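PDB 3EUW: Myo-inositol dehydrogenase from Corynebacterium glutamicum, which probably catalyses the NAD-dependent oxidation of myo-inositol at carbon 2, as a member of the Gfo/Idh/MocA oxidoreductases. Local coordinates for residues E191-G196 against G327-L332; A197-Q202 against D209-I214; D114-V119 against P305-G310; L31-D36 against F61-I66. All blocks are in the same frame, centred on the assembly; numbering follows the deposited sequence.

Contact 1: E191-G196 against G327-L332; sequences EVTATG and GRTVTL
V192 and V330 face each other as an antiparallel hydrogen-bonded pair, each residue giving its N-H to the other's carbonyl. The bond from V330 N to V192 O is 2.7 Å long, and the return bond from V192 N to V330 O measures 2.8 Å. One step along, the hydroxyls of T193 and T329 meet at 2.9 Å between their OG1 atoms in a hydrogen bond whose donor could be either residue. With chi1 at -51° in T193 and -62° in T329, each OG1 lies beside its own backbone N, where the two hydroxyls meet. The methyl CG2 of T329 then packs against E191 CB at 3.8 Å. E191 and T331 form the adjacent non-hydrogen-bonded pair, with side chains alongside each other on the same face; the E191 carboxylate has its salt bridge with R218. Here the E191 CA-H approaches V330 O, with 3.3 Å from CA to O. On the face carrying V192 and V330, V192 CG2 meets the L332 methyls, 4.2 Å from L332 CD2. The short strand 330-331 thus adds an edge to the mixed sheet within this chain, beside strand 189-197. Helix 307-326, which leads into it, covers the valine face through A319 and C320 on V192, and T193 packs on T193 of the second subunit.

Contact 2: A197-Q202 against D209-I214; sequences ANVFSQ and DYDQVI
The connection between two antiparallel strands of the mixed sheet, 189-197 and 212-219, is held at its root by D211, whose carboxylate collects a run of backbone N-H groups from the loop leading into helix 202-206. A197 and Q212 form the last hydrogen-bonded pair before the chains part, with A197 N to Q212 O at 3.0 Å; D211 N then bonds to A197 O at 3.2 Å. Beyond this point the side chain of D211 takes over from the backbone. Its CG sits between its own backbone N and carbonyl carbon (chi1 60°), and the carboxylate reaches the V199-S201 backbone. V199 N bonds to D211 OD1 at 3.1 Å through the syn lone pair. OD2 accepts twice: F200 N comes from the syn side at 2.8 Å, 25° out of the carboxylate plane, and S201 N uses the anti lone pair at 3.1 Å. Three donors around a buried carboxylate would be expected to stabilise its negative charge. S201 in turn is the N-cap of helix 202-206, its OG bonded to I204 N, and F200 stacks its ring on H232. The F200 ring and D211 carboxylate planes are only 8° apart as the two side chains run past one another head to tail, bringing F200 CE2 to 3.5 Å from D211 CB.

Contact 3: D114-V119 against P305-G310; sequences DGASKV and PNFEDG
A116 and V119, at the end of a 3-10 turn that leads into strand 119-121 of the Rossmann fold, face the first turn of helix 307-326, with V119 CA and F307 CA 5.6 Å apart. A water joins the two backbones: it donates to A116 O and V119 O and accepts from F307 N at 3.1 Å. F307 N belongs to the first turn of the helix, and the water gives it an acceptor. The start of that helix is fixed by a capping box, in which N306 OD1 accepts from D309 N and D309 OD2 accepts from N306 N, each at 2.8 Å. D309 also reaches R183 through its other carboxylate oxygen in a salt bridge. F307 reaches from the helix to 114-119, its CG anti to the backbone N (chi1 -173°). The ring also lies against K109 and I112 of helix 102-112, while V119 touches I82 and V86 of helix 78-87. Within the contact, two small aliphatic groups meet the ring differently: A116 CB lies over one face, 4.0 Å from F307 CG, whereas V119 CB stands at the edge near the ring plane, 4.1 Å from F307 CD1.

Contact 4: L31-D36 against F61-I66; sequences LVVIAD and FARDDI
R63 is the first residue of 61-66 to touch strand 29-35, and it does so through both the aliphatic and the flat part of its side chain. Its CD lies 4.0 Å from V33 CG1, the two side chains passing antiparallel. The chain then bends at chi3 (65°), where NE leaves the line of the preceding carbons, and the guanidinium comes to rest against V32. V32 CB sits over one face of this group, 3.8 Å from R63 NH2, while V32 CG2 is 3.9 Å from R63 NE. Two residues further on, D65 turns its carboxylate back to R63 and is gripped side-on: R63 NE bonds to D65 OD1 at 2.9 Å, and R63 NH2 forms a salt bridge with D65 OD2 at 2.7 Å. D65 OD2 lies in the guanidinium plane, whereas OD1 is met with a tilt of 23° from it. I66 closes the segment with its terminal methyl, CD1, which packs 4.0 Å from V32 CG2 and 4.3 Å from V33 CG1. Its side chain also meets I90. The strand itself lies within the parallel sheet of the Rossmann domain, pairing with strand 5-10, and the loop 61-66 leads on to strand 68-71. R63 NH1 forms a further salt bridge with E52. With carboxylates on NE, NH2 and NH1, the charge of R63 is probably well compensated at the guanidinium rim, while one of its faces can lie on the apolar V32 side chain.

How the contacts relate
Contacts 1 and 2 share one sheet and touch directly: T195 N lies 2.9 Å from I214 O, a probable hydrogen bond between neighbouring strands, and their centres are about 17 Å apart. Both also reach the second subunit. Contact 3 holds the N-terminal end of helix 307-326, whose C-terminal end leads on to the edge strand of contact 1, so one helix spans the roughly 26 Å between these two centres. Contact 4 lies farther out in the Rossmann domain, partly buried, about 22 Å from contact 3 and 43 Å from contact 1, centre to centre. The sodium ion, bound by I23, A24, N26 and L29, is about 10 Å from the V32 side chain of contact 4.

Contact 1: E191-G196 against G327-L332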
# COMPACT_ATOMS: atom_id res chain seq x y z
N GLU A 191 -1.49 -15.80 -32.14
CA GLU A 191 -0.32 -16.64 -31.89
C GLU A 191 -0.17 -17.03 -30.42
O GLU A 191 -0.60 -16.30 -29.52
CB GLU A 191 0.96 -15.93 -32.35
CG GLU A 191 0.96 -15.51 -33.82
CD GLU A 191 2.33 -15.03 -34.30
OE1 GLU A 191 3.08 -14.44 -33.50
OE2 GLU A 191 2.64 -15.24 -35.50
N VAL A 192 0.46 -18.18 -30.20
CA VAL A 192 0.66 -18.69 -28.86
C VAL A 192 2.08 -19.17 -28.62
O VAL A 192 2.62 -19.96 -29.38
CB VAL A 192 -0.31 -19.85 -28.57
CG1 VAL A 192 -0.00 -20.47 -27.23
CG2 VAL A 192 -1.74 -19.33 -28.60
N THR A 193 2.68 -18.67 -27.54
CA THR A 193 4.04 -19.07 -27.17
C THR A 193 4.02 -19.50 -25.71
O THR A 193 3.46 -18.81 -24.86
CB THR A 193 5.02 -17.91 -27.36
OG1 THR A 193 4.86 -17.36 -28.67
CG2 THR A 193 6.45 -18.38 -27.21
N ALA A 194 4.63 -20.64 -25.41
CA ALA A 194 4.64 -21.12 -24.03
C ALA A 194 5.94 -21.80 -23.67
O ALA A 194 6.56 -22.47 -24.50
CB ALA A 194 3.46 -22.09 -23.80
N THR A 195 6.34 -21.64 -22.41
CA THR A 195 7.57 -22.22 -21.89
C THR A 195 7.26 -22.94 -20.57
O THR A 195 6.68 -22.34 -19.66
CB THR A 195 8.60 -21.12 -21.63
OG1 THR A 195 8.76 -20.33 -22.81
CG2 THR A 195 9.93 -21.72 -21.23
N GLY A 196 7.63 -24.21 -20.48
CA GLY A 196 7.37 -24.95 -19.25
C GLY A 196 8.66 -25.38 -18.59
O GLY A 196 9.67 -25.57 -19.26
N GLY A 327 9.25 -25.61 -28.58
CA GLY A 327 10.20 -24.51 -28.59
C GLY A 327 9.94 -23.51 -29.70
O GLY A 327 10.88 -22.92 -30.24
N ARG A 328 8.67 -23.32 -30.06
CA ARG A 328 8.34 -22.35 -31.09
C ARG A 328 6.94 -21.78 -30.91
O ARG A 328 6.10 -22.36 -30.22
CB ARG A 328 8.45 -22.98 -32.48
CG ARG A 328 7.21 -23.74 -32.89
CD ARG A 328 7.37 -24.40 -34.25
NE ARG A 328 6.07 -24.76 -34.78
CZ ARG A 328 5.32 -23.98 -35.55
NH1 ARG A 328 5.76 -22.78 -35.92
NH2 ARG A 328 4.13 -24.38 -35.95
N THR A 329 6.70 -20.64 -31.53
CA THR A 329 5.41 -20.00 -31.45
C THR A 329 4.43 -20.78 -32.33
O THR A 329 4.82 -21.35 -33.35
CB THR A 329 5.51 -18.53 -31.92
OG1 THR A 329 6.39 -17.82 -31.04
CG2 THR A 329 4.15 -17.86 -31.91
N VAL A 330 3.17 -20.83 -31.91
CA VAL A 330 2.13 -21.55 -32.65
C VAL A 330 1.09 -20.58 -33.22
O VAL A 330 0.51 -19.78 -32.48
CB VAL A 330 1.40 -22.58 -31.73
CG1 VAL A 330 0.20 -23.20 -32.45
CG2 VAL A 330 2.36 -23.69 -31.32
N THR A 331 0.86 -20.65 -34.52
CA THR A 331 -0.13 -19.81 -35.19
C THR A 331 -1.47 -20.55 -35.19
O THR A 331 -1.60 -21.62 -35.78
CB THR A 331 0.28 -19.50 -36.64
OG1 THR A 331 1.48 -18.72 -36.65
CG2 THR A 331 -0.82 -18.72 -37.35
N LEU A 332 -2.45 -19.97 -34.52
CA LEU A 332 -3.77 -20.57 -34.41
C LEU A 332 -4.51 -20.79 -35.73
O LEU A 332 -5.11 -21.84 -35.94
CB LEU A 332 -4.64 -19.73 -33.48
CG LEU A 332 -4.13 -19.69 -32.04
CD1 LEU A 332 -4.91 -18.67 -31.24
CD2 LEU A 332 -4.25 -21.07 -31.44

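Contact 2: A197-Q202 against D209-I214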
# COMPACT_ATOMS: atom_id res chain seq x y z
N ALA A 197 8.62 -25.54 -17.27
CA ALA A 197 9.79 -25.96 -16.52
C ALA A 197 9.40 -26.86 -15.34
O ALA A 197 8.21 -27.05 -15.06
CB ALA A 197 10.56 -24.73 -16.01
N ASN A 198 10.40 -27.42 -14.66
CA ASN A 198 10.19 -28.31 -13.53
C ASN A 198 11.20 -27.95 -12.45
O ASN A 198 12.34 -28.42 -12.49
CB ASN A 198 10.41 -29.76 -13.98
CG ASN A 198 9.26 -30.28 -14.82
OD1 ASN A 198 8.29 -30.81 -14.28
ND2 ASN A 198 9.35 -30.13 -16.13
N VAL A 199 10.79 -27.13 -11.48
CA VAL A 199 11.69 -26.67 -10.43
C VAL A 199 11.52 -27.16 -8.99
O VAL A 199 12.41 -26.91 -8.16
CB VAL A 199 11.68 -25.12 -10.35
CG1 VAL A 199 12.09 -24.55 -11.68
CG2 VAL A 199 10.29 -24.61 -9.93
N PHE A 200 10.42 -27.82 -8.65
CA PHE A 200 10.27 -28.27 -7.26
C PHE A 200 9.53 -29.57 -7.02
O PHE A 200 9.86 -30.29 -6.09
CB PHE A 200 9.59 -27.17 -6.42
CG PHE A 200 8.11 -27.06 -6.63
CD1 PHE A 200 7.23 -27.84 -5.88
CD2 PHE A 200 7.58 -26.19 -7.57
CE1 PHE A 200 5.84 -27.74 -6.07
CE2 PHE A 200 6.20 -26.09 -7.77
CZ PHE A 200 5.33 -26.87 -7.02
N SER A 201 8.53 -29.85 -7.85
CA SER A 201 7.70 -31.04 -7.69
C SER A 201 8.13 -32.35 -8.36
O SER A 201 8.17 -32.44 -9.58
CB SER A 201 6.27 -30.69 -8.11
OG SER A 201 5.41 -31.81 -8.06
N GLN A 202 8.45 -33.36 -7.56
CA GLN A 202 8.84 -34.67 -8.10
C GLN A 202 7.57 -35.33 -8.65
O GLN A 202 7.59 -36.03 -9.67
CB GLN A 202 9.42 -35.58 -6.99
CG GLN A 202 10.71 -35.11 -6.32
CD GLN A 202 10.50 -33.97 -5.34
OE1 GLN A 202 9.40 -33.78 -4.82
NE2 GLN A 202 11.55 -33.22 -5.07
N ASP A 209 4.49 -33.37 -16.61
CA ASP A 209 3.75 -32.12 -16.58
C ASP A 209 4.74 -31.08 -16.03
O ASP A 209 5.84 -31.43 -15.59
CB ASP A 209 2.53 -32.31 -15.66
CG ASP A 209 1.57 -31.14 -15.70
OD1 ASP A 209 1.70 -30.26 -16.58
OD2 ASP A 209 0.67 -31.11 -14.84
N TYR A 210 4.36 -29.80 -16.06
CA TYR A 210 5.26 -28.76 -15.57
C TYR A 210 4.72 -28.18 -14.27
O TYR A 210 3.50 -28.10 -14.08
CB TYR A 210 5.38 -27.61 -16.59
CG TYR A 210 5.80 -28.02 -17.98
CD1 TYR A 210 7.11 -28.38 -18.26
CD2 TYR A 210 4.88 -28.03 -19.03
CE1 TYR A 210 7.50 -28.74 -19.56
CE2 TYR A 210 5.25 -28.39 -20.31
CZ TYR A 210 6.56 -28.74 -20.58
OH TYR A 210 6.92 -29.06 -21.87
N ASP A 211 5.62 -27.79 -13.37
CA ASP A 211 5.14 -27.19 -12.13
C ASP A 211 5.15 -25.67 -12.23
O ASP A 211 4.79 -24.97 -11.28
CB ASP A 211 5.96 -27.68 -10.91
CG ASP A 211 7.42 -27.35 -11.01
OD1 ASP A 211 7.79 -26.40 -11.72
OD2 ASP A 211 8.22 -28.05 -10.33
N GLN A 212 5.58 -25.15 -13.38
CA GLN A 212 5.57 -23.71 -13.64
C GLN A 212 5.70 -23.41 -15.13
O GLN A 212 6.47 -24.06 -15.86
CB GLN A 212 6.67 -22.97 -12.85
CG GLN A 212 8.10 -23.20 -13.31
CD GLN A 212 9.10 -22.28 -12.62
OE1 GLN A 212 10.29 -22.28 -12.95
NE2 GLN A 212 8.63 -21.50 -11.67
N VAL A 213 4.92 -22.44 -15.60
CA VAL A 213 4.98 -22.06 -17.00
C VAL A 213 4.83 -20.55 -17.23
O VAL A 213 4.35 -19.83 -16.36
CB VAL A 213 3.85 -22.76 -17.83
CG1 VAL A 213 3.94 -24.27 -17.69
CG2 VAL A 213 2.48 -22.27 -17.37
N ILE A 214 5.26 -20.09 -18.39
CA ILE A 214 5.10 -18.69 -18.79
C ILE A 214 4.49 -18.75 -20.17
O ILE A 214 4.96 -19.49 -21.03
CB ILE A 214 6.43 -17.91 -18.92
CG1 ILE A 214 6.91 -17.36 -17.58
CG2 ILE A 214 6.20 -16.69 -19.83
CD1 ILE A 214 7.09 -18.34 -16.51

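Contact 3: D114-V119 against P305-G310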
# COMPACT_ATOMS: atom_id res chain seq x y z
N ASP A 114 -27.44 -26.29 -32.41
CA ASP A 114 -27.93 -25.01 -31.91
C ASP A 114 -28.22 -25.04 -30.40
O ASP A 114 -28.38 -23.99 -29.78
CB ASP A 114 -29.19 -24.61 -32.68
CG ASP A 114 -28.89 -24.24 -34.13
OD1 ASP A 114 -28.33 -23.15 -34.36
OD2 ASP A 114 -29.20 -25.06 -35.03
N GLY A 115 -28.27 -26.24 -29.83
CA GLY A 115 -28.51 -26.35 -28.40
C GLY A 115 -27.36 -25.79 -27.58
O GLY A 115 -27.52 -25.52 -26.38
N ALA A 116 -26.21 -25.59 -28.22
CA ALA A 116 -25.03 -25.06 -27.54
C ALA A 116 -25.29 -23.69 -26.92
O ALA A 116 -24.64 -23.32 -25.95
CB ALA A 116 -23.87 -24.97 -28.52
N SER A 117 -26.24 -22.95 -27.47
CA SER A 117 -26.57 -21.62 -26.96
C SER A 117 -27.16 -21.65 -25.55
O SER A 117 -27.30 -20.61 -24.92
CB SER A 117 -27.55 -20.92 -27.91
OG SER A 117 -28.82 -21.56 -27.93
N LYS A 118 -27.51 -22.84 -25.06
CA LYS A 118 -28.07 -22.97 -23.72
C LYS A 118 -26.99 -23.34 -22.71
O LYS A 118 -27.28 -23.65 -21.55
CB LYS A 118 -29.19 -24.01 -23.71
CG LYS A 118 -30.49 -23.50 -24.35
CD LYS A 118 -31.59 -24.56 -24.31
CE LYS A 118 -32.91 -24.02 -24.88
NZ LYS A 118 -33.49 -22.95 -24.02
N VAL A 119 -25.74 -23.30 -23.15
CA VAL A 119 -24.64 -23.64 -22.26
C VAL A 119 -23.88 -22.41 -21.81
O VAL A 119 -23.50 -21.56 -22.62
CB VAL A 119 -23.65 -24.61 -22.94
CG1 VAL A 119 -22.58 -25.03 -21.94
CG2 VAL A 119 -24.38 -25.83 -23.46
N PRO A 305 -19.75 -16.37 -20.05
CA PRO A 305 -19.06 -17.09 -21.13
C PRO A 305 -19.96 -18.14 -21.77
O PRO A 305 -20.79 -18.77 -21.09
CB PRO A 305 -17.88 -17.75 -20.40
CG PRO A 305 -17.64 -16.86 -19.23
CD PRO A 305 -19.04 -16.57 -18.77
N ASN A 306 -19.79 -18.35 -23.07
CA ASN A 306 -20.58 -19.33 -23.80
C ASN A 306 -19.80 -20.61 -24.13
O ASN A 306 -18.62 -20.75 -23.80
CB ASN A 306 -21.12 -18.73 -25.11
CG ASN A 306 -20.02 -18.31 -26.06
OD1 ASN A 306 -19.03 -19.02 -26.25
ND2 ASN A 306 -20.20 -17.16 -26.69
N PHE A 307 -20.49 -21.53 -24.80
CA PHE A 307 -19.90 -22.79 -25.20
C PHE A 307 -18.61 -22.56 -25.97
O PHE A 307 -17.59 -23.20 -25.70
CB PHE A 307 -20.90 -23.56 -26.08
CG PHE A 307 -20.47 -24.95 -26.42
CD1 PHE A 307 -20.81 -26.02 -25.59
CD2 PHE A 307 -19.73 -25.21 -27.58
CE1 PHE A 307 -20.42 -27.32 -25.91
CE2 PHE A 307 -19.34 -26.51 -27.90
CZ PHE A 307 -19.69 -27.57 -27.07
N GLU A 308 -18.66 -21.63 -26.91
CA GLU A 308 -17.51 -21.30 -27.75
C GLU A 308 -16.30 -20.85 -26.94
O GLU A 308 -15.17 -21.17 -27.29
CB GLU A 308 -17.90 -20.21 -28.76
CG GLU A 308 -17.07 -20.20 -30.01
CD GLU A 308 -17.05 -21.56 -30.69
OE1 GLU A 308 -18.13 -22.16 -30.89
OE2 GLU A 308 -15.95 -22.03 -31.03
N ASP A 309 -16.52 -20.11 -25.86
CA ASP A 309 -15.41 -19.67 -25.03
C ASP A 309 -14.74 -20.89 -24.41
O ASP A 309 -13.54 -20.89 -24.15
CB ASP A 309 -15.88 -18.73 -23.93
CG ASP A 309 -16.45 -17.42 -24.47
OD1 ASP A 309 -15.80 -16.80 -25.34
OD2 ASP A 309 -17.54 -17.02 -24.02
N GLY A 310 -15.54 -21.94 -24.18
CA GLY A 310 -15.01 -23.16 -23.61
C GLY A 310 -14.16 -23.92 -24.62
O GLY A 310 -13.16 -24.54 -24.28
O HOH W 1 -23.49 -20.87 -25.06

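Contact 4: L31-D36 against F61-I66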
# COMPACT_ATOMS: atom_id res chain seq x y z
N LEU A 31 -33.07 -24.73 -5.15
CA LEU A 31 -32.42 -26.01 -5.44
C LEU A 31 -33.41 -27.13 -5.12
O LEU A 31 -33.80 -27.30 -3.97
CB LEU A 31 -31.16 -26.16 -4.58
CG LEU A 31 -30.39 -27.46 -4.74
CD1 LEU A 31 -29.94 -27.62 -6.18
CD2 LEU A 31 -29.19 -27.47 -3.79
N VAL A 32 -33.82 -27.89 -6.13
CA VAL A 32 -34.79 -28.95 -5.90
C VAL A 32 -34.25 -30.36 -5.96
O VAL A 32 -34.94 -31.30 -5.56
CB VAL A 32 -35.98 -28.85 -6.87
CG1 VAL A 32 -36.67 -27.52 -6.69
CG2 VAL A 32 -35.51 -29.03 -8.31
N VAL A 33 -33.03 -30.53 -6.45
CA VAL A 33 -32.46 -31.87 -6.50
C VAL A 33 -30.95 -31.85 -6.68
O VAL A 33 -30.41 -31.07 -7.46
CB VAL A 33 -33.11 -32.71 -7.64
CG1 VAL A 33 -32.75 -32.14 -9.00
CG2 VAL A 33 -32.66 -34.16 -7.53
N ILE A 34 -30.28 -32.72 -5.92
CA ILE A 34 -28.84 -32.86 -5.96
C ILE A 34 -28.50 -34.31 -6.33
O ILE A 34 -29.02 -35.24 -5.72
CB ILE A 34 -28.21 -32.56 -4.58
CG1 ILE A 34 -28.56 -31.14 -4.14
CG2 ILE A 34 -26.69 -32.74 -4.65
CD1 ILE A 34 -27.92 -30.73 -2.84
N ALA A 35 -27.64 -34.49 -7.32
CA ALA A 35 -27.25 -35.81 -7.77
C ALA A 35 -25.75 -36.05 -7.58
O ALA A 35 -24.93 -35.18 -7.89
CB ALA A 35 -27.63 -36.01 -9.23
N ASP A 36 -25.41 -37.23 -7.08
CA ASP A 36 -24.02 -37.61 -6.86
C ASP A 36 -23.99 -39.10 -6.56
O ASP A 36 -24.66 -39.56 -5.63
CB ASP A 36 -23.43 -36.85 -5.68
CG ASP A 36 -21.92 -36.90 -5.66
OD1 ASP A 36 -21.35 -38.01 -5.69
OD2 ASP A 36 -21.30 -35.81 -5.61
N PHE A 61 -33.29 -36.12 -14.59
CA PHE A 61 -34.03 -35.88 -15.82
C PHE A 61 -35.40 -36.56 -15.87
O PHE A 61 -36.13 -36.45 -16.86
CB PHE A 61 -33.17 -36.28 -17.01
CG PHE A 61 -31.99 -35.38 -17.21
CD1 PHE A 61 -32.17 -34.04 -17.53
CD2 PHE A 61 -30.69 -35.86 -17.05
CE1 PHE A 61 -31.08 -33.18 -17.68
CE2 PHE A 61 -29.60 -35.01 -17.20
CZ PHE A 61 -29.79 -33.66 -17.52
N ALA A 62 -35.74 -37.26 -14.80
CA ALA A 62 -37.04 -37.91 -14.72
C ALA A 62 -38.03 -36.81 -14.35
O ALA A 62 -39.22 -36.95 -14.60
CB ALA A 62 -37.04 -39.00 -13.65
N ARG A 63 -37.53 -35.72 -13.77
CA ARG A 63 -38.38 -34.60 -13.36
C ARG A 63 -38.77 -33.80 -14.60
O ARG A 63 -38.15 -33.93 -15.65
CB ARG A 63 -37.65 -33.66 -12.38
CG ARG A 63 -37.13 -34.33 -11.11
CD ARG A 63 -36.38 -33.33 -10.23
NE ARG A 63 -37.25 -32.27 -9.71
CZ ARG A 63 -37.83 -32.30 -8.52
NH1 ARG A 63 -37.65 -33.33 -7.71
NH2 ARG A 63 -38.62 -31.30 -8.14
N ASP A 64 -39.80 -32.96 -14.46
CA ASP A 64 -40.26 -32.14 -15.58
C ASP A 64 -40.36 -30.67 -15.18
O ASP A 64 -40.98 -29.88 -15.87
CB ASP A 64 -41.61 -32.65 -16.11
CG ASP A 64 -42.76 -32.47 -15.13
OD1 ASP A 64 -42.53 -32.21 -13.93
OD2 ASP A 64 -43.92 -32.61 -15.56
N ASP A 65 -39.74 -30.33 -14.06
CA ASP A 65 -39.76 -28.96 -13.53
C ASP A 65 -38.40 -28.27 -13.50
O ASP A 65 -38.28 -27.17 -12.97
CB ASP A 65 -40.32 -28.98 -12.11
CG ASP A 65 -39.41 -29.73 -11.15
OD1 ASP A 65 -38.68 -30.62 -11.60
OD2 ASP A 65 -39.43 -29.43 -9.94
N ILE A 66 -37.37 -28.91 -14.04
CA ILE A 66 -36.03 -28.32 -14.02
C ILE A 66 -35.85 -27.14 -14.97
O ILE A 66 -35.88 -27.31 -16.19
CB ILE A 66 -34.95 -29.37 -14.37
CG1 ILE A 66 -35.17 -30.64 -13.57
CG2 ILE A 66 -33.56 -28.80 -14.06
CD1 ILE A 66 -35.22 -30.42 -12.07